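Exopolyphosphatase (Cytophaga hutchinsonii, PDB 3MDQ) probably hydrolyses inorganic polyphosphate from its chain ends, releasing orthophosphate, as a member of the Ppx/GppA phosphatase family. Local coordinates at residues E114-Q123 / S142-I153. Numbering follows the deposited sequence.
Sequences EAELIFRGVQ and SVEFIIGNKNEI. With SO4 (sulfate ion), chain D.
E144 OE2 is gripped by two hydroxyls, S142 OG and S158 OG, while its carboxylate lies stacked on that of E114. S142 OG donates to E144 OE2 over 2.6 Å, meeting the syn lone pair of that oxygen. The two carboxylates come as near as 3.2 Å between E114 OE2 and E144 OE1, both acceptors, so nothing bonds them directly; R86 supplies the positive partner of E114 through a salt bridge to OE1. A water 2.6 Å from E114 OE2 also touches S142 OG and the sulfate. That ion, probably from the crystallisation liquor, takes the backbone N-H of S142 on O1 at 2.9 Å; G140, G141 and T13 hold it too, consistent with a phosphate-binding site.

Next along the helix, A115 CB rests on E144 CG and I146 CG1. The sheet carrying strand 143-148 opens with the antiparallel 133-138, 143-148 and 153-159, as in the actin-like (ASKHA) fold to which the Ppx/GppA family belongs. Helix 111-125 packs against strand 143-148, the axes of helix segment 114-123 and the strand approaching to 8.1 Å at 62°.

The F119 ring is turned toward the strand by a chi1 of -158°, CG lying roughly opposite the backbone N. There I146 CG2 sits over one face, 3.5 Å from F119 CG, in a CH-pi contact. I153 CG1 comes obliquely to CD2, and CZ lies against the backbone of G148. Cutting F119 back to an alanine is likely to open a gap between I146, I153 and G148 and to take the aromatic face from I146 CG2.

One turn on, Q123 NE2 donates to N149 O at 3.0 Å, nearly straight (175°) and in the carbonyl plane. N149 OD1 meanwhile accepts from N151 N, an Asx turn.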
ATOM      1  N   GLU A 114      10.495   2.114   4.456  1.00  9.12           N
ATOM      2  CA  GLU A 114       9.100   2.159   3.991  1.00  8.82           C
ATOM      3  C   GLU A 114       8.151   1.536   5.055  1.00  8.44           C
ATOM      4  O   GLU A 114       7.117   2.112   5.403  1.00  9.67           O
ATOM      5  CB  GLU A 114       8.951   1.418   2.647  1.00 10.88           C
ATOM      6  CG  GLU A 114       7.590   1.463   2.053  1.00 10.99           C
ATOM      7  CD  GLU A 114       7.493   0.738   0.709  1.00 11.59           C
ATOM      8  OE1 GLU A 114       8.484   0.095   0.301  1.00 12.60           O
ATOM      9  OE2 GLU A 114       6.392   0.777   0.064  1.00 13.43           O
ATOM     10  N   ALA A 115       8.543   0.396   5.579  1.00  7.44           N
ATOM     11  CA  ALA A 115       7.754  -0.249   6.612  1.00  7.99           C
ATOM     12  C   ALA A 115       7.609   0.633   7.862  1.00  8.25           C
ATOM     13  O   ALA A 115       6.510   0.774   8.436  1.00  8.72           O
ATOM     14  CB  ALA A 115       8.369  -1.606   6.967  1.00  8.65           C
ATOM     15  N   GLU A 116       8.709   1.223   8.294  1.00  8.83           N
ATOM     16  CA  GLU A 116       8.679   2.118   9.469  1.00  7.46           C
ATOM     17  C   GLU A 116       7.719   3.276   9.255  1.00 10.46           C
ATOM     18  O   GLU A 116       6.955   3.676  10.156  1.00 10.10           O
ATOM     19  CB  GLU A 116      10.081   2.616   9.797  1.00  9.12           C
ATOM     20  CG  GLU A 116      10.994   1.516  10.242  1.00 15.06           C
ATOM     21  CD  GLU A 116      12.445   1.922  10.258  1.00 24.20           C
ATOM     22  OE1 GLU A 116      12.813   3.025   9.814  1.00 15.35           O
ATOM     23  OE2 GLU A 116      13.247   1.069  10.679  1.00 33.79           O
ATOM     24  N   LEU A 117       7.801   3.895   8.076  1.00  9.89           N
ATOM     25  CA  LEU A 117       6.995   5.067   7.799  1.00  8.39           C
ATOM     26  C   LEU A 117       5.528   4.683   7.691  1.00  8.24           C
ATOM     27  O   LEU A 117       4.665   5.382   8.222  1.00  8.13           O
ATOM     28  CB  LEU A 117       7.489   5.764   6.529  1.00  8.78           C
ATOM     29  CG  LEU A 117       8.856   6.393   6.591  1.00 10.85           C
ATOM     30  CD1 LEU A 117       9.342   6.696   5.167  1.00 10.84           C
ATOM     31  CD2 LEU A 117       8.825   7.689   7.447  1.00 10.10           C
ATOM     32  N   ILE A 118       5.229   3.577   7.024  1.00  8.79           N
ATOM     33  CA  ILE A 118       3.854   3.071   6.976  1.00  9.67           C
ATOM     34  C   ILE A 118       3.309   2.918   8.404  1.00  8.63           C
ATOM     35  O   ILE A 118       2.180   3.351   8.704  1.00  9.00           O
ATOM     36  CB  ILE A 118       3.751   1.746   6.230  1.00  7.85           C
ATOM     37  CG1 ILE A 118       3.982   2.001   4.731  1.00 10.75           C
ATOM     38  CG2 ILE A 118       2.389   1.072   6.502  1.00  9.53           C
ATOM     39  CD1 ILE A 118       4.353   0.749   3.934  1.00 10.52           C
ATOM     40  N   PHE A 119       4.088   2.289   9.273  1.00  9.13           N
ATOM     41  CA  PHE A 119       3.591   2.049  10.642  1.00  8.59           C
ATOM     42  C   PHE A 119       3.339   3.343  11.411  1.00  8.15           C
ATOM     43  O   PHE A 119       2.387   3.408  12.216  1.00  9.43           O
ATOM     44  CB  PHE A 119       4.495   1.112  11.441  1.00  8.39           C
ATOM     45  CG  PHE A 119       3.813   0.436  12.598  1.00  7.18           C
ATOM     46  CD1 PHE A 119       2.839  -0.535  12.388  1.00  7.74           C
ATOM     47  CD2 PHE A 119       4.136   0.773  13.885  1.00 10.04           C
ATOM     48  CE1 PHE A 119       2.232  -1.188  13.444  1.00 10.91           C
ATOM     49  CE2 PHE A 119       3.540   0.088  14.967  1.00  9.26           C
ATOM     50  CZ  PHE A 119       2.613  -0.853  14.741  1.00  9.42           C
ATOM     51  N   ARG A 120       4.132   4.390  11.159  1.00  8.03           N
ATOM     52  CA  ARG A 120       3.824   5.683  11.788  1.00  8.31           C
ATOM     53  C   ARG A 120       2.444   6.179  11.359  1.00  9.41           C
ATOM     54  O   ARG A 120       1.726   6.755  12.177  1.00  8.55           O
ATOM     55  CB  ARG A 120       4.890   6.730  11.449  1.00  9.32           C
ATOM     56  CG  ARG A 120       4.591   8.107  11.975  1.00 11.32           C
ATOM     57  CD  ARG A 120       4.682   8.142  13.505  1.00 10.15           C
ATOM     58  NE  ARG A 120       4.283   9.430  14.081  1.00 10.74           N
ATOM     59  CZ  ARG A 120       3.043   9.784  14.388  1.00 12.42           C
ATOM     60  NH1 ARG A 120       2.006   8.998  14.149  1.00 14.22           N
ATOM     61  NH2 ARG A 120       2.842  10.984  14.923  1.00 13.63           N
ATOM     62  N   GLY A 121       2.069   5.966  10.104  1.00  8.20           N
ATOM     63  CA  GLY A 121       0.719   6.320   9.658  1.00  9.47           C
ATOM     64  C   GLY A 121      -0.358   5.473  10.327  1.00  8.73           C
ATOM     65  O   GLY A 121      -1.382   5.998  10.805  1.00 10.21           O
ATOM     66  N   VAL A 122      -0.104   4.174  10.418  1.00  8.70           N
ATOM     67  CA  VAL A 122      -1.037   3.255  11.092  1.00  8.56           C
ATOM     68  C   VAL A 122      -1.249   3.656  12.544  1.00  9.99           C
ATOM     69  O   VAL A 122      -2.405   3.664  13.034  1.00 10.81           O
ATOM     70  CB  VAL A 122      -0.545   1.802  10.962  1.00  8.77           C
ATOM     71  CG1 VAL A 122      -1.373   0.824  11.851  1.00  9.70           C
ATOM     72  CG2 VAL A 122      -0.579   1.355   9.495  1.00 11.69           C
ATOM     73  N   GLN A 123      -0.166   4.019  13.227  1.00  8.95           N
ATOM     74  CA  GLN A 123      -0.235   4.453  14.632  1.00  8.68           C
ATOM     75  C   GLN A 123      -1.163   5.672  14.765  1.00  9.32           C
ATOM     76  O   GLN A 123      -1.877   5.815  15.774  1.00 11.80           O
ATOM     77  CB  GLN A 123       1.146   4.804  15.189  1.00 10.24           C
ATOM     78  CG  GLN A 123       1.979   3.616  15.483  1.00  8.91           C
ATOM     79  CD  GLN A 123       3.413   3.964  15.854  1.00 11.78           C
ATOM     80  OE1 GLN A 123       3.992   4.893  15.291  1.00 11.99           O
ATOM     81  NE2 GLN A 123       4.017   3.162  16.755  1.00 11.98           N
ATOM     82  N   SER A 142       5.794  -4.340  -3.514  1.00  9.57           N
ATOM     83  CA  SER A 142       6.215  -4.982  -2.261  1.00 10.22           C
ATOM     84  C   SER A 142       5.095  -5.070  -1.241  1.00  8.80           C
ATOM     85  O   SER A 142       4.041  -4.482  -1.408  1.00  9.73           O
ATOM     86  CB  SER A 142       7.398  -4.217  -1.669  1.00 10.51           C
ATOM     87  OG  SER A 142       6.992  -2.946  -1.194  1.00 12.20           O
ATOM     88  N   VAL A 143       5.339  -5.910  -0.221  1.00  8.12           N
ATOM     89  CA  VAL A 143       4.468  -6.025   0.918  1.00  7.47           C
ATOM     90  C   VAL A 143       5.324  -5.829   2.181  1.00  8.45           C
ATOM     91  O   VAL A 143       6.361  -6.483   2.368  1.00  9.59           O
ATOM     92  CB  VAL A 143       3.776  -7.397   0.978  1.00  9.51           C
ATOM     93  CG1 VAL A 143       2.858  -7.506   2.216  1.00 12.11           C
ATOM     94  CG2 VAL A 143       2.970  -7.678  -0.363  1.00 10.30           C
ATOM     95  N   GLU A 144       4.905  -4.882   3.012  1.00  8.67           N
ATOM     96  CA  GLU A 144       5.591  -4.596   4.275  1.00  9.78           C
ATOM     97  C   GLU A 144       4.775  -5.162   5.439  1.00  9.37           C
ATOM     98  O   GLU A 144       3.554  -5.023   5.456  1.00  9.99           O
ATOM     99  CB  GLU A 144       5.787  -3.100   4.498  1.00 11.95           C
ATOM    100  CG  GLU A 144       6.866  -2.440   3.651  1.00 12.50           C
ATOM    101  CD  GLU A 144       6.524  -2.391   2.202  1.00 13.42           C
ATOM    102  OE1 GLU A 144       5.509  -1.784   1.850  1.00 13.88           O
ATOM    103  OE2 GLU A 144       7.301  -2.967   1.388  1.00 14.60           O
ATOM    104  N   PHE A 145       5.478  -5.770   6.376  1.00  8.93           N
ATOM    105  CA  PHE A 145       4.905  -6.279   7.592  1.00  7.84           C
ATOM    106  C   PHE A 145       5.597  -5.626   8.766  1.00  8.53           C
ATOM    107  O   PHE A 145       6.845  -5.509   8.766  1.00  9.02           O
ATOM    108  CB  PHE A 145       5.100  -7.769   7.698  1.00  7.97           C
ATOM    109  CG  PHE A 145       4.347  -8.577   6.672  1.00  8.25           C
ATOM    110  CD1 PHE A 145       3.036  -8.908   6.870  1.00  9.81           C
ATOM    111  CD2 PHE A 145       4.989  -9.023   5.534  1.00 11.04           C
ATOM    112  CE1 PHE A 145       2.351  -9.648   5.927  1.00  9.27           C
ATOM    113  CE2 PHE A 145       4.313  -9.782   4.614  1.00  9.64           C
ATOM    114  CZ  PHE A 145       3.011 -10.105   4.807  1.00  9.36           C
ATOM    115  N   ILE A 146       4.811  -5.167   9.742  1.00  7.94           N
ATOM    116  CA  ILE A 146       5.344  -4.537  10.934  1.00  7.96           C
ATOM    117  C   ILE A 146       4.640  -5.086  12.179  1.00  8.83           C
ATOM    118  O   ILE A 146       3.389  -5.165  12.188  1.00  8.88           O
ATOM    119  CB  ILE A 146       5.166  -2.999  10.930  1.00  7.68           C
ATOM    120  CG1 ILE A 146       5.611  -2.358   9.611  1.00  9.92           C
ATOM    121  CG2 ILE A 146       5.895  -2.366  12.140  1.00  9.27           C
ATOM    122  CD1 ILE A 146       4.492  -2.119   8.643  1.00  8.82           C
ATOM    123  N   ILE A 147       5.400  -5.472  13.213  1.00  7.79           N
ATOM    124  CA  ILE A 147       4.830  -5.870  14.480  1.00  7.47           C
ATOM    125  C   ILE A 147       5.127  -4.784  15.490  1.00  8.05           C
ATOM    126  O   ILE A 147       6.268  -4.425  15.639  1.00  9.01           O
ATOM    127  CB  ILE A 147       5.335  -7.223  14.955  1.00  8.49           C
ATOM    128  CG1 ILE A 147       4.933  -8.333  13.987  1.00  9.61           C
ATOM    129  CG2 ILE A 147       4.848  -7.534  16.391  1.00 11.02           C
ATOM    130  CD1 ILE A 147       5.540  -9.699  14.258  1.00 11.69           C
ATOM    131  N   GLY A 148       4.090  -4.238  16.116  1.00  9.50           N
ATOM    132  CA  GLY A 148       4.283  -3.174  17.084  1.00  9.91           C
ATOM    133  C   GLY A 148       3.024  -2.786  17.796  1.00  9.92           C
ATOM    134  O   GLY A 148       2.020  -3.511  17.792  1.00 10.45           O
ATOM    135  N   ASN A 149       3.068  -1.611  18.429  1.00 10.84           N
ATOM    136  CA  ASN A 149       1.923  -1.075  19.190  1.00 10.26           C
ATOM    137  C   ASN A 149       1.947   0.421  19.109  1.00 11.25           C
ATOM    138  O   ASN A 149       2.547   0.948  18.206  1.00 10.89           O
ATOM    139  CB  ASN A 149       1.948  -1.607  20.633  1.00 11.31           C
ATOM    140  CG  ASN A 149       3.227  -1.235  21.370  1.00 11.72           C
ATOM    141  OD1 ASN A 149       3.866  -0.233  21.085  1.00 12.10           O
ATOM    142  ND2 ASN A 149       3.585  -2.046  22.358  1.00 19.59           N
ATOM    143  N   LYS A 150       1.270   1.128  20.021  1.00 11.57           N
ATOM    144  CA  LYS A 150       1.121   2.557  19.888  1.00 12.80           C
ATOM    145  C   LYS A 150       2.427   3.314  19.971  1.00 15.03           C
ATOM    146  O   LYS A 150       2.514   4.450  19.470  1.00 19.69           O
ATOM    147  CB  LYS A 150       0.152   3.135  20.944  1.00 13.94           C
ATOM    148  CG  LYS A 150       0.666   3.155  22.365  1.00 18.62           C
ATOM    149  CD  LYS A 150      -0.352   3.899  23.255  1.00 22.93           C
ATOM    150  CE  LYS A 150       0.123   4.019  24.695  1.00 31.34           C
ATOM    151  NZ  LYS A 150      -0.932   4.668  25.532  1.00 37.43           N
ATOM    152  N   ASN A 151       3.403   2.698  20.651  0.50 15.64           N
ATOM    153  CA  ASN A 151       4.692   3.336  20.986  0.50 19.11           C
ATOM    154  C   ASN A 151       5.951   2.828  20.251  0.50 16.86           C
ATOM    155  O   ASN A 151       6.951   3.555  20.130  0.50 11.73           O
ATOM    156  CB  ASN A 151       4.946   3.161  22.483  0.50 19.62           C
ATOM    157  CG  ASN A 151       3.922   3.885  23.351  0.50 22.48           C
ATOM    158  OD1 ASN A 151       3.234   3.264  24.164  0.50 26.02           O
ATOM    159  ND2 ASN A 151       3.818   5.190  23.181  0.50 31.01           N
ATOM    160  N   GLU A 152       5.919   1.585  19.781  1.00 12.49           N
ATOM    161  CA  GLU A 152       7.125   0.860  19.441  1.00 14.08           C
ATOM    162  C   GLU A 152       6.907   0.036  18.182  1.00 11.65           C
ATOM    163  O   GLU A 152       5.817  -0.497  17.972  1.00 12.10           O
ATOM    164  CB  GLU A 152       7.473  -0.178  20.515  1.00 17.79           C
ATOM    165  CG  GLU A 152       8.273   0.189  21.730  1.00 31.36           C
ATOM    166  CD  GLU A 152       8.583  -1.108  22.540  1.00 20.12           C
ATOM    167  OE1 GLU A 152       7.669  -1.620  23.220  1.00 37.26           O
ATOM    168  OE2 GLU A 152       9.696  -1.630  22.392  1.00 32.00           O
ATOM    169  N   ILE A 153       7.985  -0.125  17.422  1.00 11.12           N
ATOM    170  CA  ILE A 153       8.105  -1.179  16.421  1.00 11.75           C
ATOM    171  C   ILE A 153       9.024  -2.243  16.987  1.00 11.59           C
ATOM    172  O   ILE A 153      10.202  -1.992  17.297  1.00 13.13           O
ATOM    173  CB  ILE A 153       8.634  -0.647  15.077  1.00 10.17           C
ATOM    174  CG1 ILE A 153       7.585   0.298  14.461  1.00 12.33           C
ATOM    175  CG2 ILE A 153       9.031  -1.838  14.185  1.00 11.72           C
ATOM    176  CD1 ILE A 153       8.076   1.049  13.216  1.00 17.63           C
TER
HETATM  177  S   SO4 D 317       3.821  -0.432  -3.805  1.00 16.48           S
HETATM  178  O1  SO4 D 317       4.318  -1.823  -3.705  1.00 17.90           O
HETATM  179  O2  SO4 D 317       2.657  -0.342  -4.744  1.00 17.78           O
HETATM  180  O3  SO4 D 317       3.410   0.009  -2.461  1.00 19.60           O
HETATM  181  O4  SO4 D 317       5.044   0.262  -4.176  1.00 23.00           O
HETATM  182  O   HOH W   1       6.740  -0.366  -2.290  1.00 13.42           O
HETATM  183  O   HOH W   2       0.113   5.782  18.619  1.00 24.93           O